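PDB 4PE3: TRAP dicarboxylate transporter-DctP subunit from Rhodobacter sphaeroides, which probably binds a small organic acid in the periplasm and delivers it to a TRAP-type membrane transporter. Local coordinates for residues Asp103-Leu108 with Asn136-Pro141; Ile123-Asn128 with Tyr330-Thr335; Ser198-Ser203 with Gly207-Ala212. All coordinates share one frame; numbering follows the deposited sequence. Where two conformers were deposited one is given.

Interaction 1. Residues Asp103-Leu108 with Asn136-Pro141; sequences DPAFGL and NELINP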
ATOM      1  N   ASP A 103      -9.982  -4.333  13.869  1.00 17.06           N
ATOM      2  CA  ASP A 103     -10.897  -3.224  13.638  1.00 16.76           C
ATOM      3  C   ASP A 103     -10.934  -2.953  12.149  1.00 15.48           C
ATOM      4  O   ASP A 103      -9.881  -2.877  11.513  1.00 15.38           O
ATOM      5  CB  ASP A 103     -10.427  -1.967  14.369  1.00 18.86           C
ATOM      6  CG  ASP A 103     -11.499  -0.896  14.432  1.00 18.36           C
ATOM      7  OD1 ASP A 103     -11.913  -0.366  13.380  1.00 17.33           O
ATOM      8  OD2 ASP A 103     -11.936  -0.556  15.550  1.00 21.12           O
ATOM      9  N   PRO A 104     -12.139  -2.816  11.568  1.00 16.98           N
ATOM     10  CA  PRO A 104     -12.152  -2.582  10.113  1.00 17.00           C
ATOM     11  C   PRO A 104     -11.394  -1.322   9.689  1.00 14.72           C
ATOM     12  O   PRO A 104     -11.035  -1.180   8.517  1.00 17.61           O
ATOM     13  CB  PRO A 104     -13.636  -2.452   9.763  1.00 20.46           C
ATOM     14  CG  PRO A 104     -14.410  -2.776  11.015  1.00 24.95           C
ATOM     15  CD  PRO A 104     -13.478  -2.792  12.182  1.00 18.36           C
ATOM     16  N   ALA A 105     -11.158  -0.400  10.613  1.00 15.57           N
ATOM     17  CA  ALA A 105     -10.374   0.791  10.307  1.00 14.36           C
ATOM     18  C   ALA A 105      -9.001   0.435   9.753  1.00 13.46           C
ATOM     19  O   ALA A 105      -8.438   1.165   8.942  1.00 13.95           O
ATOM     20  CB  ALA A 105     -10.214   1.656  11.549  1.00 15.65           C
ATOM     21  N   PHE A 106      -8.433  -0.668  10.236  1.00 14.29           N
ATOM     22  CA  PHE A 106      -7.111  -1.073   9.789  1.00 13.33           C
ATOM     23  C   PHE A 106      -7.114  -1.373   8.297  1.00 12.57           C
ATOM     24  O   PHE A 106      -6.187  -0.976   7.587  1.00 14.00           O
ATOM     25  CB  PHE A 106      -6.604  -2.284  10.593  1.00 14.02           C
ATOM     26  CG  PHE A 106      -6.115  -1.945  11.986  1.00 14.08           C
ATOM     27  CD1 PHE A 106      -4.899  -1.309  12.171  1.00 14.52           C
ATOM     28  CD2 PHE A 106      -6.878  -2.257  13.104  1.00 16.01           C
ATOM     29  CE1 PHE A 106      -4.446  -0.992  13.443  1.00 14.98           C
ATOM     30  CE2 PHE A 106      -6.430  -1.948  14.372  1.00 16.35           C
ATOM     31  CZ  PHE A 106      -5.201  -1.326  14.534  1.00 16.34           C
ATOM     32  N   GLY A 107      -8.140  -2.081   7.836  1.00 13.98           N
ATOM     33  CA  GLY A 107      -8.249  -2.429   6.424  1.00 13.25           C
ATOM     34  C   GLY A 107      -8.436  -1.190   5.570  1.00 13.86           C
ATOM     35  O   GLY A 107      -7.844  -1.044   4.486  1.00 14.33           O
ATOM     36  N   LEU A 108      -9.283  -0.288   6.058  1.00 13.50           N
ATOM     37  CA  LEU A 108      -9.599   0.910   5.299  1.00 11.82           C
ATOM     38  C   LEU A 108      -8.404   1.866   5.167  1.00 13.17           C
ATOM     39  O   LEU A 108      -8.084   2.334   4.073  1.00 15.29           O
ATOM     40  CB  LEU A 108     -10.820   1.635   5.885  1.00 14.29           C
ATOM     41  CG  LEU A 108     -11.210   2.908   5.142  1.00 14.69           C
ATOM     42  CD1 LEU A 108     -11.639   2.594   3.709  1.00 15.32           C
ATOM     43  CD2 LEU A 108     -12.315   3.666   5.879  1.00 15.56           C
ATOM     44  N   ASN A 136      -1.462   6.294  15.118  1.00 14.76           N
ATOM     45  CA  ASN A 136      -1.194   6.235  16.533  1.00 16.55           C
ATOM     46  C   ASN A 136      -2.442   6.036  17.386  1.00 15.51           C
ATOM     47  O   ASN A 136      -2.379   5.347  18.390  1.00 16.00           O
ATOM     48  CB  ASN A 136      -0.387   7.448  16.982  1.00 16.28           C
ATOM     49  CG  ASN A 136       1.089   7.276  16.654  1.00 20.92           C
ATOM     50  OD1 ASN A 136       1.708   6.282  17.058  1.00 18.37           O
ATOM     51  ND2 ASN A 136       1.655   8.219  15.918  1.00 19.83           N
ATOM     52  N   GLU A 137      -3.582   6.601  16.977  1.00 15.55           N
ATOM     53  CA  GLU A 137      -4.817   6.334  17.689  1.00 16.15           C
ATOM     54  C   GLU A 137      -5.171   4.865  17.575  1.00 15.97           C
ATOM     55  O   GLU A 137      -5.738   4.284  18.500  1.00 16.64           O
ATOM     56  CB  GLU A 137      -5.979   7.180  17.142  1.00 17.45           C
ATOM     57  CG  GLU A 137      -7.225   7.060  18.029  1.00 22.86           C
ATOM     58  CD  GLU A 137      -8.380   7.961  17.614  1.00 27.36           C
ATOM     59  OE1 GLU A 137      -8.210   8.755  16.672  1.00 23.68           O
ATOM     60  OE2 GLU A 137      -9.457   7.860  18.251  1.00 28.92           O
ATOM     61  N   LEU A 138      -4.823   4.253  16.438  1.00 15.48           N
ATOM     62  CA  LEU A 138      -5.115   2.851  16.233  1.00 18.48           C
ATOM     63  C   LEU A 138      -4.167   1.938  16.986  1.00 15.71           C
ATOM     64  O   LEU A 138      -4.590   0.911  17.494  1.00 16.93           O
ATOM     65  CB  LEU A 138      -5.060   2.506  14.738  1.00 16.61           C
ATOM     66  CG  LEU A 138      -6.278   2.957  13.939  1.00 17.98           C
ATOM     67  CD1 LEU A 138      -6.040   2.779  12.452  1.00 18.59           C
ATOM     68  CD2 LEU A 138      -7.497   2.171  14.367  1.00 21.16           C
ATOM     69  N   ILE A 139      -2.892   2.298  17.047  1.00 15.03           N
ATOM     70  CA  ILE A 139      -1.917   1.347  17.565  1.00 15.32           C
ATOM     71  C   ILE A 139      -1.307   1.659  18.926  1.00 16.02           C
ATOM     72  O   ILE A 139      -0.773   0.753  19.560  1.00 16.44           O
ATOM     73  CB  ILE A 139      -0.813   0.975  16.528  1.00 16.12           C
ATOM     74  CG1 ILE A 139       0.229   2.078  16.334  1.00 14.27           C
ATOM     75  CG2 ILE A 139      -1.464   0.640  15.191  1.00 14.91           C
ATOM     76  CD1 ILE A 139       1.372   1.703  15.399  1.00 15.90           C
ATOM     77  N   ASN A 140      -1.446   2.887  19.427  1.00 16.36           N
ATOM     78  CA  ASN A 140      -1.071   3.167  20.820  1.00 17.27           C
ATOM     79  C   ASN A 140      -1.832   2.248  21.776  1.00 18.05           C
ATOM     80  O   ASN A 140      -1.268   1.785  22.765  1.00 18.73           O
ATOM     81  CB  ASN A 140      -1.311   4.623  21.209  1.00 17.64           C
ATOM     82  CG  ASN A 140      -0.373   5.619  20.537  1.00 17.26           C
ATOM     83  OD1 ASN A 140      -0.610   6.827  20.630  1.00 19.26           O
ATOM     84  ND2 ASN A 140       0.666   5.143  19.850  1.00 18.61           N
ATOM     85  N   PRO A 141      -3.111   1.962  21.505  1.00 18.07           N
ATOM     86  CA  PRO A 141      -3.826   1.045  22.405  1.00 18.96           C
ATOM     87  C   PRO A 141      -3.263  -0.377  22.447  1.00 19.07           C
ATOM     88  O   PRO A 141      -3.620  -1.154  23.345  1.00 20.00           O
ATOM     89  CB  PRO A 141      -5.253   1.050  21.837  1.00 18.89           C
ATOM     90  CG  PRO A 141      -5.394   2.393  21.210  1.00 18.37           C
ATOM     91  CD  PRO A 141      -4.043   2.637  20.575  1.00 17.58           C
TER

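Interaction 2. Residues Ile123-Asn128 with Tyr330-Thr335; sequences IDFVEN and YDTLVT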
ATOM      1  N   ILE A 123       1.507   9.346   1.140  0.88 12.13           N
ATOM      2  CA  ILE A 123       2.528   9.775   2.089  0.88 14.11           C
ATOM      3  C   ILE A 123       2.184  11.159   2.656  0.88 13.65           C
ATOM      4  O   ILE A 123       2.341  11.408   3.848  0.88 13.04           O
ATOM      5  CB  ILE A 123       3.921   9.756   1.433  0.88 12.91           C
ATOM      6  CG1 ILE A 123       4.439   8.312   1.343  0.88 13.24           C
ATOM      7  CG2 ILE A 123       4.902  10.599   2.198  0.88 15.51           C
ATOM      8  CD1 ILE A 123       5.379   8.051   0.195  0.88 18.03           C
ATOM      9  N   ASP A 124       1.696  12.058   1.811  1.00 14.28           N
ATOM     10  CA  ASP A 124       1.276  13.377   2.278  1.00 16.44           C
ATOM     11  C   ASP A 124       0.054  13.294   3.187  1.00 14.74           C
ATOM     12  O   ASP A 124      -0.011  13.989   4.212  1.00 16.63           O
ATOM     13  CB  ASP A 124       1.032  14.324   1.104  1.00 15.67           C
ATOM     14  CG  ASP A 124       0.791  15.739   1.563  1.00 19.37           C
ATOM     15  OD1 ASP A 124       1.775  16.368   1.992  1.00 21.34           O
ATOM     16  OD2 ASP A 124      -0.367  16.206   1.514  1.00 24.32           O
ATOM     17  N   PHE A 125      -0.903  12.437   2.837  1.00 13.57           N
ATOM     18  CA  PHE A 125      -2.027  12.177   3.731  1.00 13.15           C
ATOM     19  C   PHE A 125      -1.558  11.729   5.124  1.00 12.84           C
ATOM     20  O   PHE A 125      -2.031  12.226   6.165  1.00 15.01           O
ATOM     21  CB  PHE A 125      -2.957  11.140   3.129  1.00 13.52           C
ATOM     22  CG  PHE A 125      -3.972  10.603   4.086  1.00 13.74           C
ATOM     23  CD1 PHE A 125      -4.986  11.400   4.569  1.00 15.25           C
ATOM     24  CD2 PHE A 125      -3.920   9.283   4.491  1.00 16.62           C
ATOM     25  CE1 PHE A 125      -5.919  10.901   5.435  1.00 17.94           C
ATOM     26  CE2 PHE A 125      -4.856   8.777   5.374  1.00 15.62           C
ATOM     27  CZ  PHE A 125      -5.845   9.583   5.854  1.00 17.65           C
ATOM     28  N   VAL A 126      -0.606  10.809   5.175  1.00 13.15           N
ATOM     29  CA  VAL A 126      -0.106  10.325   6.457  1.00 13.02           C
ATOM     30  C   VAL A 126       0.653  11.404   7.204  1.00 14.71           C
ATOM     31  O   VAL A 126       0.400  11.635   8.392  1.00 14.92           O
ATOM     32  CB  VAL A 126       0.775   9.074   6.266  1.00 12.48           C
ATOM     33  CG1 VAL A 126       1.499   8.713   7.562  1.00 14.77           C
ATOM     34  CG2 VAL A 126      -0.093   7.950   5.801  1.00 13.58           C
ATOM     35  N   GLU A 127       1.578  12.070   6.526  1.00 14.33           N
ATOM     36  CA  GLU A 127       2.504  12.941   7.225  1.00 14.97           C
ATOM     37  C   GLU A 127       1.925  14.317   7.541  1.00 16.39           C
ATOM     38  O   GLU A 127       2.281  14.917   8.548  1.00 17.79           O
ATOM     39  CB  GLU A 127       3.818  13.038   6.450  1.00 15.39           C
ATOM     40  CG  GLU A 127       4.504  11.659   6.406  1.00 19.37           C
ATOM     41  CD  GLU A 127       5.845  11.614   5.681  1.00 19.78           C
ATOM     42  OE1 GLU A 127       6.231  12.599   5.018  1.00 18.27           O
ATOM     43  OE2 GLU A 127       6.527  10.554   5.781  1.00 15.76           O
ATOM     44  N   ASN A 128       1.000  14.797   6.708  1.00 16.12           N
ATOM     45  CA  ASN A 128       0.442  16.150   6.859  1.00 17.60           C
ATOM     46  C   ASN A 128      -1.079  16.207   6.884  1.00 19.97           C
ATOM     47  O   ASN A 128      -1.636  17.248   7.216  1.00 23.28           O
ATOM     48  CB  ASN A 128       0.920  17.020   5.694  1.00 19.91           C
ATOM     49  CG  ASN A 128       2.427  17.142   5.645  1.00 24.90           C
ATOM     50  OD1 ASN A 128       3.063  17.404   6.663  1.00 26.69           O
ATOM     51  ND2 ASN A 128       3.014  16.907   4.469  1.00 27.76           N
ATOM     52  N   TYR A 330     -12.396   7.298   7.623  1.00 17.93           N
ATOM     53  CA  TYR A 330     -13.185   7.795   6.490  1.00 17.53           C
ATOM     54  C   TYR A 330     -13.285   9.312   6.497  1.00 18.91           C
ATOM     55  O   TYR A 330     -13.048   9.949   5.480  1.00 18.94           O
ATOM     56  CB  TYR A 330     -14.577   7.177   6.508  1.00 18.39           C
ATOM     57  CG  TYR A 330     -15.508   7.758   5.477  1.00 19.54           C
ATOM     58  CD1 TYR A 330     -16.285   8.876   5.765  1.00 21.43           C
ATOM     59  CD2 TYR A 330     -15.627   7.202   4.209  1.00 19.26           C
ATOM     60  CE1 TYR A 330     -17.162   9.427   4.814  1.00 22.74           C
ATOM     61  CE2 TYR A 330     -16.490   7.740   3.261  1.00 20.26           C
ATOM     62  CZ  TYR A 330     -17.250   8.847   3.570  1.00 22.11           C
ATOM     63  OH  TYR A 330     -18.105   9.335   2.627  1.00 23.52           O
ATOM     64  N   ASP A 331     -13.607   9.897   7.646  1.00 20.22           N
ATOM     65  CA  ASP A 331     -13.800  11.351   7.706  1.00 21.93           C
ATOM     66  C   ASP A 331     -12.505  12.074   7.382  1.00 21.40           C
ATOM     67  O   ASP A 331     -12.490  13.047   6.627  1.00 22.15           O
ATOM     68  CB  ASP A 331     -14.271  11.803   9.083  1.00 23.63           C
ATOM     69  CG  ASP A 331     -15.693  11.394   9.386  1.00 27.41           C
ATOM     70  OD1 ASP A 331     -16.428  11.041   8.450  1.00 27.89           O
ATOM     71  OD2 ASP A 331     -16.068  11.421  10.572  1.00 30.00           O
ATOM     72  N   THR A 332     -11.412  11.569   7.939  1.00 20.23           N
ATOM     73  CA  THR A 332     -10.118  12.204   7.763  1.00 19.95           C
ATOM     74  C   THR A 332      -9.640  12.104   6.322  1.00 19.69           C
ATOM     75  O   THR A 332      -9.127  13.078   5.766  1.00 19.40           O
ATOM     76  CB  THR A 332      -9.111  11.593   8.751  1.00 22.74           C
ATOM     77  OG1 THR A 332      -9.592  11.795  10.083  1.00 22.94           O
ATOM     78  CG2 THR A 332      -7.732  12.228   8.628  1.00 22.96           C
ATOM     79  N   LEU A 333      -9.834  10.927   5.722  1.00 18.46           N
ATOM     80  CA  LEU A 333      -9.457  10.678   4.336  1.00 16.59           C
ATOM     81  C   LEU A 333     -10.258  11.534   3.375  1.00 17.67           C
ATOM     82  O   LEU A 333      -9.701  12.174   2.503  1.00 18.79           O
ATOM     83  CB  LEU A 333      -9.672   9.202   4.026  1.00 15.70           C
ATOM     84  CG  LEU A 333      -9.409   8.822   2.566  1.00 15.91           C
ATOM     85  CD1 LEU A 333      -7.949   9.050   2.193  1.00 18.06           C
ATOM     86  CD2 LEU A 333      -9.775   7.366   2.336  1.00 19.27           C
ATOM     87  N   VAL A 334     -11.569  11.562   3.558  1.00 18.70           N
ATOM     88  CA  VAL A 334     -12.420  12.307   2.642  1.00 19.96           C
ATOM     89  C   VAL A 334     -12.165  13.807   2.777  1.00 21.40           C
ATOM     90  O   VAL A 334     -12.146  14.520   1.774  1.00 21.99           O
ATOM     91  CB  VAL A 334     -13.912  11.978   2.869  1.00 21.07           C
ATOM     92  CG1 VAL A 334     -14.811  12.966   2.132  1.00 25.77           C
ATOM     93  CG2 VAL A 334     -14.199  10.550   2.418  1.00 23.59           C
ATOM     94  N   THR A 335     -11.963  14.288   4.000  1.00 22.15           N
ATOM     95  CA  THR A 335     -11.581  15.677   4.189  1.00 23.65           C
ATOM     96  C   THR A 335     -10.299  16.004   3.429  1.00 22.84           C
ATOM     97  O   THR A 335     -10.235  17.009   2.727  1.00 23.90           O
ATOM     98  CB  THR A 335     -11.417  16.014   5.689  1.00 26.30           C
ATOM     99  OG1 THR A 335     -12.678  15.843   6.344  1.00 25.77           O
ATOM    100  CG2 THR A 335     -10.939  17.449   5.877  1.00 28.41           C
TER

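Interaction 3. Residues Ser198-Ser203 with Gly207-Ala212; sequences SEVYTS and GVIDAA. With IMD (imidazole), chain B.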
ATOM      1  N   SER A 198      -1.630 -17.148  -9.270  1.00 15.98           N
ATOM      2  CA  SER A 198      -0.970 -18.046 -10.186  1.00 14.33           C
ATOM      3  C   SER A 198      -1.875 -18.463 -11.331  1.00 14.65           C
ATOM      4  O   SER A 198      -1.415 -19.118 -12.250  1.00 16.82           O
ATOM      5  CB  SER A 198      -0.503 -19.307  -9.445  1.00 19.25           C
ATOM      6  OG  SER A 198      -1.602 -20.028  -8.908  1.00 21.35           O
ATOM      7  N   GLU A 199      -3.154 -18.074 -11.282  1.00 13.29           N
ATOM      8  CA  GLU A 199      -4.113 -18.440 -12.319  1.00 14.98           C
ATOM      9  C   GLU A 199      -4.547 -17.241 -13.155  1.00 12.71           C
ATOM     10  O   GLU A 199      -5.343 -17.365 -14.083  1.00 12.80           O
ATOM     11  CB  GLU A 199      -5.328 -19.131 -11.693  1.00 13.07           C
ATOM     12  CG  GLU A 199      -4.967 -20.428 -10.970  1.00 13.42           C
ATOM     13  CD  GLU A 199      -6.147 -21.139 -10.347  1.00 17.03           C
ATOM     14  OE1 GLU A 199      -7.196 -21.172 -11.000  1.00 18.23           O
ATOM     15  OE2 GLU A 199      -6.007 -21.647  -9.212  1.00 19.64           O
ATOM     16  N   VAL A 200      -4.004 -16.072 -12.870  1.00 10.41           N
ATOM     17  CA  VAL A 200      -4.434 -14.878 -13.587  1.00 10.63           C
ATOM     18  C   VAL A 200      -4.057 -14.922 -15.069  1.00 10.25           C
ATOM     19  O   VAL A 200      -4.880 -14.635 -15.930  1.00 10.59           O
ATOM     20  CB  VAL A 200      -3.869 -13.618 -12.931  1.00 10.79           C
ATOM     21  CG1 VAL A 200      -4.106 -12.387 -13.787  1.00 11.82           C
ATOM     22  CG2 VAL A 200      -4.513 -13.447 -11.547  1.00 16.82           C
ATOM     23  N   TYR A 201      -2.816 -15.300 -15.370  1.00 10.16           N
ATOM     24  CA  TYR A 201      -2.321 -15.285 -16.738  1.00  9.63           C
ATOM     25  C   TYR A 201      -3.178 -16.196 -17.618  1.00 10.15           C
ATOM     26  O   TYR A 201      -3.668 -15.781 -18.679  1.00 10.90           O
ATOM     27  CB  TYR A 201      -0.854 -15.724 -16.766  1.00 12.44           C
ATOM     28  CG  TYR A 201      -0.200 -15.698 -18.128  1.00 10.52           C
ATOM     29  CD1 TYR A 201      -0.356 -16.748 -19.014  1.00 12.64           C
ATOM     30  CD2 TYR A 201       0.588 -14.641 -18.512  1.00 11.41           C
ATOM     31  CE1 TYR A 201       0.225 -16.723 -20.258  1.00 13.38           C
ATOM     32  CE2 TYR A 201       1.182 -14.607 -19.761  1.00 13.45           C
ATOM     33  CZ  TYR A 201       1.002 -15.663 -20.623  1.00 14.17           C
ATOM     34  OH  TYR A 201       1.605 -15.653 -21.872  1.00 15.13           O
ATOM     35  N   THR A 202      -3.355 -17.445 -17.207  0.55 10.63           N
ATOM     36  CA  THR A 202      -4.107 -18.372 -18.027  0.55 11.47           C
ATOM     37  C   THR A 202      -5.565 -17.962 -18.137  0.55 11.31           C
ATOM     38  O   THR A 202      -6.186 -18.109 -19.190  0.55 11.35           O
ATOM     39  CB  THR A 202      -3.979 -19.836 -17.534  0.55 16.44           C
ATOM     40  OG1 THR A 202      -4.402 -19.945 -16.174  0.55 20.29           O
ATOM     41  CG2 THR A 202      -2.553 -20.296 -17.646  0.55 15.63           C
ATOM     42  N   SER A 203      -6.116 -17.401 -17.062  1.00 11.55           N
ATOM     43  CA  SER A 203      -7.510 -16.966 -17.075  1.00 12.02           C
ATOM     44  C   SER A 203      -7.735 -15.816 -18.051  1.00 10.41           C
ATOM     45  O   SER A 203      -8.784 -15.746 -18.691  1.00 11.10           O
ATOM     46  CB  SER A 203      -7.953 -16.573 -15.670  1.00 12.19           C
ATOM     47  OG  SER A 203      -7.964 -17.713 -14.833  1.00 13.93           O
ATOM     48  N   GLY A 207     -10.059 -16.134 -21.513  1.00 15.34           N
ATOM     49  CA  GLY A 207     -11.248 -15.307 -21.583  1.00 17.71           C
ATOM     50  C   GLY A 207     -12.131 -15.390 -20.359  1.00 17.34           C
ATOM     51  O   GLY A 207     -13.235 -14.844 -20.347  1.00 20.60           O
ATOM     52  N   VAL A 208     -11.638 -16.044 -19.305  1.00 13.92           N
ATOM     53  CA  VAL A 208     -12.377 -16.118 -18.043  1.00 14.40           C
ATOM     54  C   VAL A 208     -12.418 -14.750 -17.368  1.00 11.07           C
ATOM     55  O   VAL A 208     -13.398 -14.383 -16.705  1.00 13.89           O
ATOM     56  CB  VAL A 208     -11.720 -17.121 -17.089  1.00 17.08           C
ATOM     57  CG1 VAL A 208     -12.340 -17.032 -15.705  1.00 19.82           C
ATOM     58  CG2 VAL A 208     -11.833 -18.526 -17.661  1.00 20.01           C
ATOM     59  N   ILE A 209     -11.340 -13.995 -17.523  1.00 10.37           N
ATOM     60  CA  ILE A 209     -11.292 -12.593 -17.139  1.00 10.97           C
ATOM     61  C   ILE A 209     -10.777 -11.744 -18.305  1.00  9.70           C
ATOM     62  O   ILE A 209     -10.072 -12.229 -19.195  1.00 11.46           O
ATOM     63  CB  ILE A 209     -10.387 -12.354 -15.901  1.00 10.77           C
ATOM     64  CG1 ILE A 209      -9.003 -12.974 -16.133  1.00  9.65           C
ATOM     65  CG2 ILE A 209     -11.032 -12.941 -14.654  1.00 12.68           C
ATOM     66  CD1 ILE A 209      -7.994 -12.682 -15.031  1.00 11.25           C
ATOM     67  N   ASP A 210     -11.133 -10.469 -18.277  1.00  9.88           N
ATOM     68  CA  ASP A 210     -10.742  -9.474 -19.256  1.00 11.18           C
ATOM     69  C   ASP A 210      -9.685  -8.513 -18.714  1.00  9.71           C
ATOM     70  O   ASP A 210      -9.024  -7.788 -19.454  1.00 10.81           O
ATOM     71  CB  ASP A 210     -11.948  -8.558 -19.602  1.00 15.14           C
ATOM     72  CG  ASP A 210     -13.218  -9.308 -20.015  1.00 19.10           C
ATOM     73  OD1 ASP A 210     -13.174 -10.116 -20.970  1.00 18.30           O
ATOM     74  OD2 ASP A 210     -14.303  -9.021 -19.441  1.00 20.02           O
ATOM     75  N   ALA A 211      -9.545  -8.492 -17.395  1.00  9.67           N
ATOM     76  CA  ALA A 211      -8.705  -7.516 -16.700  1.00  8.24           C
ATOM     77  C   ALA A 211      -8.373  -8.059 -15.308  1.00  8.29           C
ATOM     78  O   ALA A 211      -9.012  -8.995 -14.833  1.00 10.42           O
ATOM     79  CB  ALA A 211      -9.435  -6.183 -16.580  1.00 10.31           C
ATOM     80  N   ALA A 212      -7.407  -7.456 -14.640  1.00  8.52           N
ATOM     81  CA  ALA A 212      -7.009  -7.952 -13.339  1.00  9.44           C
ATOM     82  C   ALA A 212      -6.288  -6.951 -12.493  1.00  7.76           C
ATOM     83  O   ALA A 212      -5.460  -6.188 -12.972  1.00  8.49           O
ATOM     84  CB  ALA A 212      -6.105  -9.183 -13.501  1.00  8.94           C
TER
HETATM   85  N1  IMD B 401      -9.405 -21.164  -8.520  1.00 15.62           N
HETATM   86  C2  IMD B 401      -8.954 -21.341  -7.269  1.00 18.88           C
HETATM   87  N3  IMD B 401      -9.570 -20.441  -6.469  1.00 22.18           N
HETATM   88  C4  IMD B 401     -10.428 -19.703  -7.218  1.00 20.59           C
HETATM   89  C5  IMD B 401     -10.318 -20.167  -8.522  1.00 17.85           C

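Interaction 1. Residues Asp103-Leu108 with Asn136-Pro141
F106 lays its ring against L138 and I139, joining helix 104-110 to helix 131-139, two helices in one lobe of the periplasmic solute-binding fold. The side chains that meet are all apolar, though CZ of F106 lies near L138 O. A105 puts its methyl 3.9 Å from CD2 of L138, and a side chain this small lets the helices approach. The same CD2 lies over one face of the F106 ring, toward its rim, while CB of L138 stands 3.8 Å from CE1 of F106. With CG beside its own backbone N (chi1 -77°), L138 sends its CD2 branch between the A105 methyl and the F106 ring face, a place that suits leucine. I139 comes from another direction: its CG2 meets the ring edge near the ring plane, 3.8 Å from CE1 of F106. Beta-branching serves here, since CG2 takes this contact while the longer CG1 branch leads away, and I139 also packs on L144 and F146 of strand 144-150. Beyond the pair, M325 of helix 324-339 packs on both A105 and L138.

Hydrogen bonds near the contact run within each segment or to residues beyond both. D103 is the N-cap of helix 104-110, and its OD1 also bonds to S323 OG. Through its anti lone pair, D103 OD1 takes the A105 N-H at 2.9 Å, with an N-H...O angle of 165°.

Interaction 2. Residues Ile123-Asn128 with Tyr330-Thr335
The ring of F125 packs against the backbone of helix 324-339 at T332 and L333, its CE1 lying 3.7 Å from CA of L333. A chi1 of 168° sets CG anti to the backbone nitrogen and swings the phenyl out from helix 119-128 toward its neighbour. L333 answers with its CD1 methyl almost above the ring centre, 4.2 Å from the centroid and 10° off the normal: a CH-pi contact over the face. At the ring edge, near its plane, lies the carbonyl oxygen of T332, 3.9 Å from CE1 of F125. This is helix-on-helix packing in a lobe of the solute-binding fold, between segments about two hundred residues apart in sequence; Y336 adds an edge-to-face ring contact to F125, and L134 of helix 131-139 packs on it as well. Threonine suits the border of such a patch because its two branches can divide their work. With OG1 beside the backbone N (chi1 -59°), T332 bonds to K328 O, one turn earlier, and its methyl CG2 is turned to F125, 3.9 Å from CE1. L333, meanwhile, also packs against W316 of helix 302-320 and against W116, which calls for a bulky apolar side chain.

Interaction 3. Residues Ser198-Ser203 with Gly207-Ala212
This is a local contact between a helix and the chain that leaves it: V200 and S203 of helix 200-206 pack on the turn and strand that follow, on the flank of the four-stranded sheet. S203 O faces three successive amides, G207 N at 3.1 Å, V208 N at 2.9 Å and I209 N at 3.3 Å, all weak bonds, that from I209 nearly straight (169°). The helix closes in a Schellman motif, with G207 at a positive phi (89°) where a side chain would be jammed against the preceding carbonyl. I209 has CG1 between its backbone N and carbonyl carbon (chi1 53°), which directs CG1 to within 3.8 Å of S203 CB and brings CD1 to 3.8 Å from V200 O. Shortening I209 to an alanine is likely to leave S203 CB and V200 CG1 without this apolar partner and open a gap between helix and turn. V200 crosses I209 at about a right angle, and its CG1 also meets A212 CB at 3.8 Å; a small residue suits that close passage. S203 is buried, yet its hydroxyl is satisfied locally: OG donates to E199 O at 2.7 Å, from the carbonyl face opposite S203 N.

Interactions 1 and 2 belong to one helical cluster: their centres lie 14 Å apart, and L108 CD2 of the first packs on Y330 N of the second. Helices 104-110, 119-128 and 131-139 follow one another in the chain, and helix 324-339, one half of interaction 2, also touches A105 and L138 of interaction 1 through M325. Each is buried and mainly apolar in its side chains, with a phenylalanine ring at its heart. Interaction 3 stands apart, its centre about 34 Å from those of the others. There backbone bonds at a helix end accompany the apolar packing, and exposed V208 borders an otherwise largely buried contact. Interaction 2 joins distant sequence, interaction 3 close neighbours.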